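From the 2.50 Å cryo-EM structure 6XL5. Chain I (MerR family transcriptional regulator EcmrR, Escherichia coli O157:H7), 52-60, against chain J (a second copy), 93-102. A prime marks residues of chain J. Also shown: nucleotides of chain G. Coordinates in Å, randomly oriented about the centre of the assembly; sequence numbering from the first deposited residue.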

ATOM      1  N   ALA I  52     -71.536   3.075  12.064  1.00112.66           N
ATOM      2  CA  ALA I  52     -71.511   3.834  10.819  1.00112.66           C
ATOM      3  C   ALA I  52     -72.737   4.725  10.696  1.00112.66           C
ATOM      4  O   ALA I  52     -72.636   5.867  10.230  1.00112.66           O
ATOM      5  N   SER I  53     -73.905   4.216  11.097  1.00116.33           N
ATOM      6  CA  SER I  53     -75.131   5.002  11.021  1.00116.33           C
ATOM      7  C   SER I  53     -75.035   6.253  11.878  1.00116.33           C
ATOM      8  O   SER I  53     -75.505   7.324  11.480  1.00116.33           O
ATOM      9  N   LEU I  54     -74.412   6.145  13.049  1.00114.18           N
ATOM     10  CA  LEU I  54     -74.269   7.316  13.905  1.00114.18           C
ATOM     11  C   LEU I  54     -73.158   8.235  13.419  1.00114.18           C
ATOM     12  O   LEU I  54     -73.293   9.459  13.481  1.00114.18           O
ATOM     13  N   ARG I  55     -72.075   7.668  12.890  1.00109.08           N
ATOM     14  CA  ARG I  55     -70.943   8.472  12.456  1.00109.08           C
ATOM     15  C   ARG I  55     -71.233   9.242  11.178  1.00109.08           C
ATOM     16  O   ARG I  55     -70.593  10.266  10.926  1.00109.08           O
ATOM     17  N   GLN I  56     -72.177   8.772  10.366  1.00120.00           N
ATOM     18  CA  GLN I  56     -72.590   9.525   9.189  1.00120.00           C
ATOM     19  C   GLN I  56     -73.427  10.747   9.539  1.00120.00           C
ATOM     20  O   GLN I  56     -73.598  11.626   8.689  1.00120.00           O
ATOM     21  N   LEU I  57     -73.956  10.819  10.755  1.00120.50           N
ATOM     22  CA  LEU I  57     -74.639  12.016  11.229  1.00120.50           C
ATOM     23  C   LEU I  57     -73.697  13.034  11.851  1.00120.50           C
ATOM     24  O   LEU I  57     -74.159  14.075  12.327  1.00120.50           O
ATOM     25  N   GLY I  58     -72.401  12.768  11.853  1.00119.38           N
ATOM     26  CA  GLY I  58     -71.434  13.703  12.369  1.00119.38           C
ATOM     27  C   GLY I  58     -71.182  13.588  13.850  1.00119.38           C
ATOM     28  O   GLY I  58     -70.513  14.460  14.414  1.00119.38           O
ATOM     29  N   PHE I  59     -71.706  12.554  14.502  1.00117.01           N
ATOM     30  CA  PHE I  59     -71.456  12.371  15.921  1.00117.01           C
ATOM     31  C   PHE I  59     -69.984  12.079  16.156  1.00117.01           C
ATOM     32  O   PHE I  59     -69.352  11.340  15.397  1.00117.01           O
ATOM     33  N   THR I  60     -69.428  12.688  17.197  1.00109.76           N
ATOM     34  CA  THR I  60     -68.080  12.334  17.591  1.00109.76           C
ATOM     35  C   THR I  60     -68.060  10.904  18.114  1.00109.76           C
ATOM     36  O   THR I  60     -69.092  10.335  18.475  1.00109.76           O
TER
ATOM     37  N   ASP J  93     -78.116  17.695   5.005  1.00137.56           N
ATOM     38  CA  ASP J  93     -78.500  16.287   4.966  1.00137.56           C
ATOM     39  C   ASP J  93     -78.485  15.682   6.369  1.00137.56           C
ATOM     40  O   ASP J  93     -79.457  15.049   6.792  1.00137.56           O
ATOM     41  N   MET J  94     -77.383  15.879   7.099  1.00134.99           N
ATOM     42  CA  MET J  94     -77.261  15.383   8.469  1.00134.99           C
ATOM     43  C   MET J  94     -78.357  15.947   9.367  1.00134.99           C
ATOM     44  O   MET J  94     -78.823  15.270  10.289  1.00134.99           O
ATOM     45  N   LEU J  95     -78.753  17.199   9.138  1.00136.86           N
ATOM     46  CA  LEU J  95     -79.813  17.805   9.937  1.00136.86           C
ATOM     47  C   LEU J  95     -81.146  17.119   9.684  1.00136.86           C
ATOM     48  O   LEU J  95     -81.913  16.856  10.622  1.00136.86           O
ATOM     49  N   SER J  96     -81.447  16.839   8.418  1.00137.45           N
ATOM     50  CA  SER J  96     -82.668  16.104   8.118  1.00137.45           C
ATOM     51  C   SER J  96     -82.617  14.711   8.731  1.00137.45           C
ATOM     52  O   SER J  96     -83.616  14.218   9.271  1.00137.45           O
ATOM     53  N   ARG J  97     -81.442  14.085   8.715  1.00135.25           N
ATOM     54  CA  ARG J  97     -81.331  12.753   9.295  1.00135.25           C
ATOM     55  C   ARG J  97     -81.506  12.767  10.813  1.00135.25           C
ATOM     56  O   ARG J  97     -82.166  11.882  11.363  1.00135.25           O
ATOM     57  N   ILE J  98     -80.937  13.756  11.512  1.00137.08           N
ATOM     58  CA  ILE J  98     -81.116  13.822  12.965  1.00137.08           C
ATOM     59  C   ILE J  98     -82.556  14.174  13.364  1.00137.08           C
ATOM     60  O   ILE J  98     -83.080  13.623  14.343  1.00137.08           O
ATOM     61  N   ASN J  99     -83.221  15.097  12.648  1.00139.12           N
ATOM     62  CA  ASN J  99     -84.629  15.365  12.972  1.00139.12           C
ATOM     63  C   ASN J  99     -85.471  14.112  12.747  1.00139.12           C
ATOM     64  O   ASN J  99     -86.375  13.808  13.536  1.00139.12           O
ATOM     65  N   HIS J 100     -85.180  13.373  11.672  1.00141.48           N
ATOM     66  CA  HIS J 100     -85.892  12.134  11.376  1.00141.48           C
ATOM     67  C   HIS J 100     -85.639  11.101  12.469  1.00141.48           C
ATOM     68  O   HIS J 100     -86.551  10.368  12.874  1.00141.48           O
ATOM     69  N   TYR J 101     -84.395  11.025  12.930  1.00139.37           N
ATOM     70  CA  TYR J 101     -83.994  10.169  14.040  1.00139.37           C
ATOM     71  C   TYR J 101     -84.817  10.483  15.291  1.00139.37           C
ATOM     72  O   TYR J 101     -85.335   9.579  15.967  1.00139.37           O
ATOM     73  N   LEU J 102     -84.993  11.774  15.572  1.00140.91           N
ATOM     74  CA  LEU J 102     -85.762  12.220  16.732  1.00140.91           C
ATOM     75  C   LEU J 102     -87.228  11.842  16.588  1.00140.91           C
ATOM     76  O   LEU J 102     -87.858  11.344  17.536  1.00140.91           O
TER

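Which side chain of chain I fills the contact? Leu57 does, with the largest covered area in either stretch. Its CA-to-CB bond runs sideways, but chi1 m and chi2 t carry the branched end to chain J. Leu57 CD2 lies 3.6 Å from Arg97′ CB and over one face of the Arg97′ guanidinium, while Leu57 CD1 sits 4.0 Å from Tyr101′ CD2.

What does the helix of chain J offer in return? Met94′, then the neighbours Arg97′ and Ile98′, then Tyr101′ all point toward chain I, recurring roughly once per turn along one side of the helix. Tyr101′, with chi1 t, meets Leu54, whose m,t rotamer brings Leu54 CD2 to 3.4 Å from Tyr101′ OH. Ile98′ (t,p) extends its CD1 to 4.0 Å from Phe59 CZ, at the edge of the phenyl ring.

How is the charge of Arg97′ accommodated? Chi1 is m, chi2 lies off the wells at -104° and chi3 is m, so the chain bends rather than extends. This leaves Arg97′ NH2 3.1 Å from Gln56 OE1, a weak hydrogen bond with an angle of 128°, and Arg97′ NH1 in a salt bridge with Asp93′ OD1 at 3.4 Å. Gln56 presents OE1 through an m,t side chain.

What does Gly58 allow at this turn? It leaves helical angles with a positive phi, in a Schellman motif, and a CB there would jam against the preceding carbonyl O and lie a tight 3.2 Å from Met94′ SD. With no CB on Gly58, Met94′ (m,t, chi3 off at -131°) can place its SD 3.8 Å from Gly58 N and 3.6 Å from Leu57 O.

Where does Arg55 go? Out of reach of the chain J stretch, its t,t,p side chain extends to the DNA, where Arg55 NH1 donates a hydrogen bond to OP2 of DG19 at 2.9 Å, as suits a transcriptional regulator.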

ATOM      1  CB  ALA I  52     -71.418   2.888   9.626  1.00112.66           C
ATOM      2  CB  SER I  53     -76.322   4.157  11.466  1.00116.33           C
ATOM      3  OG  SER I  53     -76.469   4.215  12.872  1.00116.33           O
ATOM      4  CB  LEU I  54     -73.970   6.880  15.336  1.00114.18           C
ATOM      5  CG  LEU I  54     -75.076   6.194  16.121  1.00114.18           C
ATOM      6  CD1 LEU I  54     -74.615   6.014  17.535  1.00114.18           C
ATOM      7  CD2 LEU I  54     -76.348   7.012  16.080  1.00114.18           C
ATOM      8  CB  ARG I  55     -69.735   7.558  12.268  1.00109.08           C
ATOM      9  CG  ARG I  55     -68.394   8.196  12.520  1.00109.08           C
ATOM     10  CD  ARG I  55     -67.288   7.252  12.111  1.00109.08           C
ATOM     11  NE  ARG I  55     -67.387   6.866  10.709  1.00109.08           N
ATOM     12  CZ  ARG I  55     -66.347   6.528   9.955  1.00109.08           C
ATOM     13  NH1 ARG I  55     -65.127   6.531  10.470  1.00109.08           N
ATOM     14  NH2 ARG I  55     -66.525   6.187   8.686  1.00109.08           N
ATOM     15  CB  GLN I  56     -73.356   8.616   8.234  1.00120.00           C
ATOM     16  CG  GLN I  56     -72.474   7.603   7.542  1.00120.00           C
ATOM     17  CD  GLN I  56     -73.259   6.677   6.659  1.00120.00           C
ATOM     18  OE1 GLN I  56     -74.456   6.858   6.468  1.00120.00           O
ATOM     19  NE2 GLN I  56     -72.593   5.664   6.124  1.00120.00           N
ATOM     20  CB  LEU I  57     -75.708  11.648  12.257  1.00120.50           C
ATOM     21  CG  LEU I  57     -76.613  10.459  11.990  1.00120.50           C
ATOM     22  CD1 LEU I  57     -77.642  10.335  13.097  1.00120.50           C
ATOM     23  CD2 LEU I  57     -77.274  10.621  10.654  1.00120.50           C
ATOM     24  CB  PHE I  59     -72.297  11.229  16.488  1.00117.01           C
ATOM     25  CG  PHE I  59     -73.742  11.560  16.660  1.00117.01           C
ATOM     26  CD1 PHE I  59     -74.276  11.700  17.927  1.00117.01           C
ATOM     27  CD2 PHE I  59     -74.574  11.716  15.572  1.00117.01           C
ATOM     28  CE1 PHE I  59     -75.608  12.005  18.105  1.00117.01           C
ATOM     29  CE2 PHE I  59     -75.906  12.018  15.744  1.00117.01           C
ATOM     30  CZ  PHE I  59     -76.424  12.161  17.009  1.00117.01           C
ATOM     31  CB  THR I  60     -67.547  13.285  18.659  1.00109.76           C
ATOM     32  OG1 THR I  60     -68.374  13.208  19.824  1.00109.76           O
ATOM     33  CG2 THR I  60     -67.549  14.705  18.137  1.00109.76           C
TER
ATOM     34  CB  ASP J  93     -77.574  15.524   4.020  1.00137.56           C
ATOM     35  CG  ASP J  93     -77.898  14.047   3.952  1.00137.56           C
ATOM     36  OD1 ASP J  93     -76.953  13.232   3.923  1.00137.56           O
ATOM     37  OD2 ASP J  93     -79.098  13.700   3.925  1.00137.56           O
ATOM     38  CB  MET J  94     -75.882  15.718   9.033  1.00134.99           C
ATOM     39  CG  MET J  94     -74.739  14.927   8.420  1.00134.99           C
ATOM     40  SD  MET J  94     -73.137  15.373   9.116  1.00134.99           S
ATOM     41  CE  MET J  94     -72.172  15.608   7.629  1.00134.99           C
ATOM     42  CB  LEU J  95     -79.931  19.292   9.626  1.00136.86           C
ATOM     43  CG  LEU J  95     -80.939  20.025  10.507  1.00136.86           C
ATOM     44  CD1 LEU J  95     -80.665  19.773  11.985  1.00136.86           C
ATOM     45  CD2 LEU J  95     -80.935  21.506  10.189  1.00136.86           C
ATOM     46  CB  SER J  96     -82.871  16.023   6.609  1.00137.45           C
ATOM     47  OG  SER J  96     -81.660  15.676   5.966  1.00137.45           O
ATOM     48  CB  ARG J  97     -79.971  12.157   8.927  1.00135.25           C
ATOM     49  CG  ARG J  97     -79.693  12.021   7.435  1.00135.25           C
ATOM     50  CD  ARG J  97     -79.831  10.601   6.933  1.00135.25           C
ATOM     51  NE  ARG J  97     -78.778   9.732   7.448  1.00135.25           N
ATOM     52  CZ  ARG J  97     -77.549   9.672   6.948  1.00135.25           C
ATOM     53  NH1 ARG J  97     -77.210  10.434   5.920  1.00135.25           N
ATOM     54  NH2 ARG J  97     -76.656   8.852   7.477  1.00135.25           N
ATOM     55  CB  ILE J  98     -80.072  14.754  13.614  1.00137.08           C
ATOM     56  CG1 ILE J  98     -80.172  14.696  15.140  1.00137.08           C
ATOM     57  CG2 ILE J  98     -80.195  16.170  13.144  1.00137.08           C
ATOM     58  CD1 ILE J  98     -79.988  13.312  15.712  1.00137.08           C
ATOM     59  CB  ASN J  99     -85.203  16.609  12.272  1.00139.12           C
ATOM     60  CG  ASN J  99     -85.195  16.543  10.777  1.00139.12           C
ATOM     61  OD1 ASN J  99     -85.692  15.594  10.179  1.00139.12           O
ATOM     62  ND2 ASN J  99     -84.709  17.609  10.153  1.00139.12           N
ATOM     63  CB  HIS J 100     -85.409  11.615  10.026  1.00141.48           C
ATOM     64  CG  HIS J 100     -85.842  10.224   9.719  1.00141.48           C
ATOM     65  ND1 HIS J 100     -84.974   9.154   9.749  1.00141.48           N
ATOM     66  CD2 HIS J 100     -87.034   9.731   9.316  1.00141.48           C
ATOM     67  CE1 HIS J 100     -85.626   8.055   9.415  1.00141.48           C
ATOM     68  NE2 HIS J 100     -86.874   8.380   9.136  1.00141.48           N
ATOM     69  CB  TYR J 101     -82.495  10.417  14.235  1.00139.37           C
ATOM     70  CG  TYR J 101     -81.678   9.530  15.127  1.00139.37           C
ATOM     71  CD1 TYR J 101     -81.669   9.718  16.497  1.00139.37           C
ATOM     72  CD2 TYR J 101     -80.884   8.528  14.597  1.00139.37           C
ATOM     73  CE1 TYR J 101     -80.898   8.924  17.320  1.00139.37           C
ATOM     74  CE2 TYR J 101     -80.116   7.723  15.413  1.00139.37           C
ATOM     75  CZ  TYR J 101     -80.134   7.925  16.777  1.00139.37           C
ATOM     76  OH  TYR J 101     -79.372   7.139  17.608  1.00139.37           O
ATOM     77  CB  LEU J 102     -85.623  13.728  16.851  1.00140.91           C
ATOM     78  CG  LEU J 102     -84.432  14.309  17.585  1.00140.91           C
ATOM     79  CD1 LEU J 102     -84.507  15.775  17.382  1.00140.91           C
ATOM     80  CD2 LEU J 102     -84.569  14.006  19.058  1.00140.91           C
TER
ATOM     81  P    DG G  19     -62.513   7.108  12.377  1.00 73.02           P
ATOM     82  OP1  DG G  19     -62.437   6.925  10.918  1.00 73.02           O
ATOM     83  OP2  DG G  19     -63.817   6.971  13.044  1.00 73.02           O
ATOM     84  O5'  DG G  19     -61.470   6.154  13.121  1.00 73.02           O
ATOM     85  C5'  DG G  19     -60.467   5.471  12.392  1.00 73.02           C
ATOM     86  C4'  DG G  19     -59.394   6.417  11.917  1.00 73.02           C
ATOM     87  O4'  DG G  19     -58.621   6.872  13.037  1.00 73.02           O
ATOM     88  C3'  DG G  19     -58.374   5.810  10.945  1.00 73.02           C
ATOM     89  O3'  DG G  19     -58.477   6.432   9.681  1.00 73.02           O
ATOM     90  C2'  DG G  19     -57.021   6.108  11.598  1.00 73.02           C
ATOM     91  C1'  DG G  19     -57.372   7.231  12.543  1.00 73.02           C
ATOM     92  N9   DG G  19     -56.436   7.379  13.644  1.00 73.02           N
ATOM     93  C8   DG G  19     -56.547   6.872  14.905  1.00 73.02           C
ATOM     94  N7   DG G  19     -55.539   7.168  15.667  1.00 73.02           N
ATOM     95  C5   DG G  19     -54.710   7.918  14.854  1.00 73.02           C
ATOM     96  C6   DG G  19     -53.470   8.512  15.126  1.00 73.02           C
ATOM     97  O6   DG G  19     -52.837   8.501  16.179  1.00 73.02           O
ATOM     98  N1   DG G  19     -52.969   9.181  14.023  1.00 73.02           N
ATOM     99  C2   DG G  19     -53.592   9.269  12.811  1.00 73.02           C
ATOM    100  N2   DG G  19     -52.960   9.957  11.859  1.00 73.02           N
ATOM    101  N3   DG G  19     -54.749   8.710  12.543  1.00 73.02           N
ATOM    102  C4   DG G  19     -55.249   8.055  13.609  1.00 73.02           C
ATOM    103  P    DA G  18     -63.648  11.797  17.193  1.00 81.06           P
ATOM    104  OP1  DA G  18     -65.004  12.041  16.670  1.00 81.06           O
ATOM    105  OP2  DA G  18     -63.466  11.121  18.493  1.00 81.06           O
ATOM    106  O5'  DA G  18     -62.841  11.017  16.063  1.00 81.06           O
ATOM    107  C5'  DA G  18     -62.840  11.515  14.734  1.00 81.06           C
ATOM    108  C4'  DA G  18     -61.966  10.672  13.822  1.00 81.06           C
ATOM    109  O4'  DA G  18     -60.565  10.938  14.083  1.00 81.06           O
ATOM    110  C3'  DA G  18     -62.124   9.163  13.961  1.00 81.06           C
ATOM    111  O3'  DA G  18     -61.970   8.581  12.680  1.00 81.06           O
ATOM    112  C2'  DA G  18     -60.955   8.804  14.868  1.00 81.06           C
ATOM    113  C1'  DA G  18     -59.905   9.718  14.293  1.00 81.06           C
ATOM    114  N9   DA G  18     -58.774   9.953  15.164  1.00 81.06           N
ATOM    115  C8   DA G  18     -58.632   9.578  16.464  1.00 81.06           C
ATOM    116  N7   DA G  18     -57.488   9.938  16.990  1.00 81.06           N
ATOM    117  C5   DA G  18     -56.849  10.597  15.958  1.00 81.06           C
ATOM    118  C6   DA G  18     -55.603  11.223  15.863  1.00 81.06           C
ATOM    119  N6   DA G  18     -54.735  11.285  16.868  1.00 81.06           N
ATOM    120  N1   DA G  18     -55.276  11.779  14.687  1.00 81.06           N
ATOM    121  C2   DA G  18     -56.144  11.713  13.684  1.00 81.06           C
ATOM    122  N3   DA G  18     -57.337  11.154  13.656  1.00 81.06           N
ATOM    123  C4   DA G  18     -57.631  10.610  14.833  1.00 81.06           C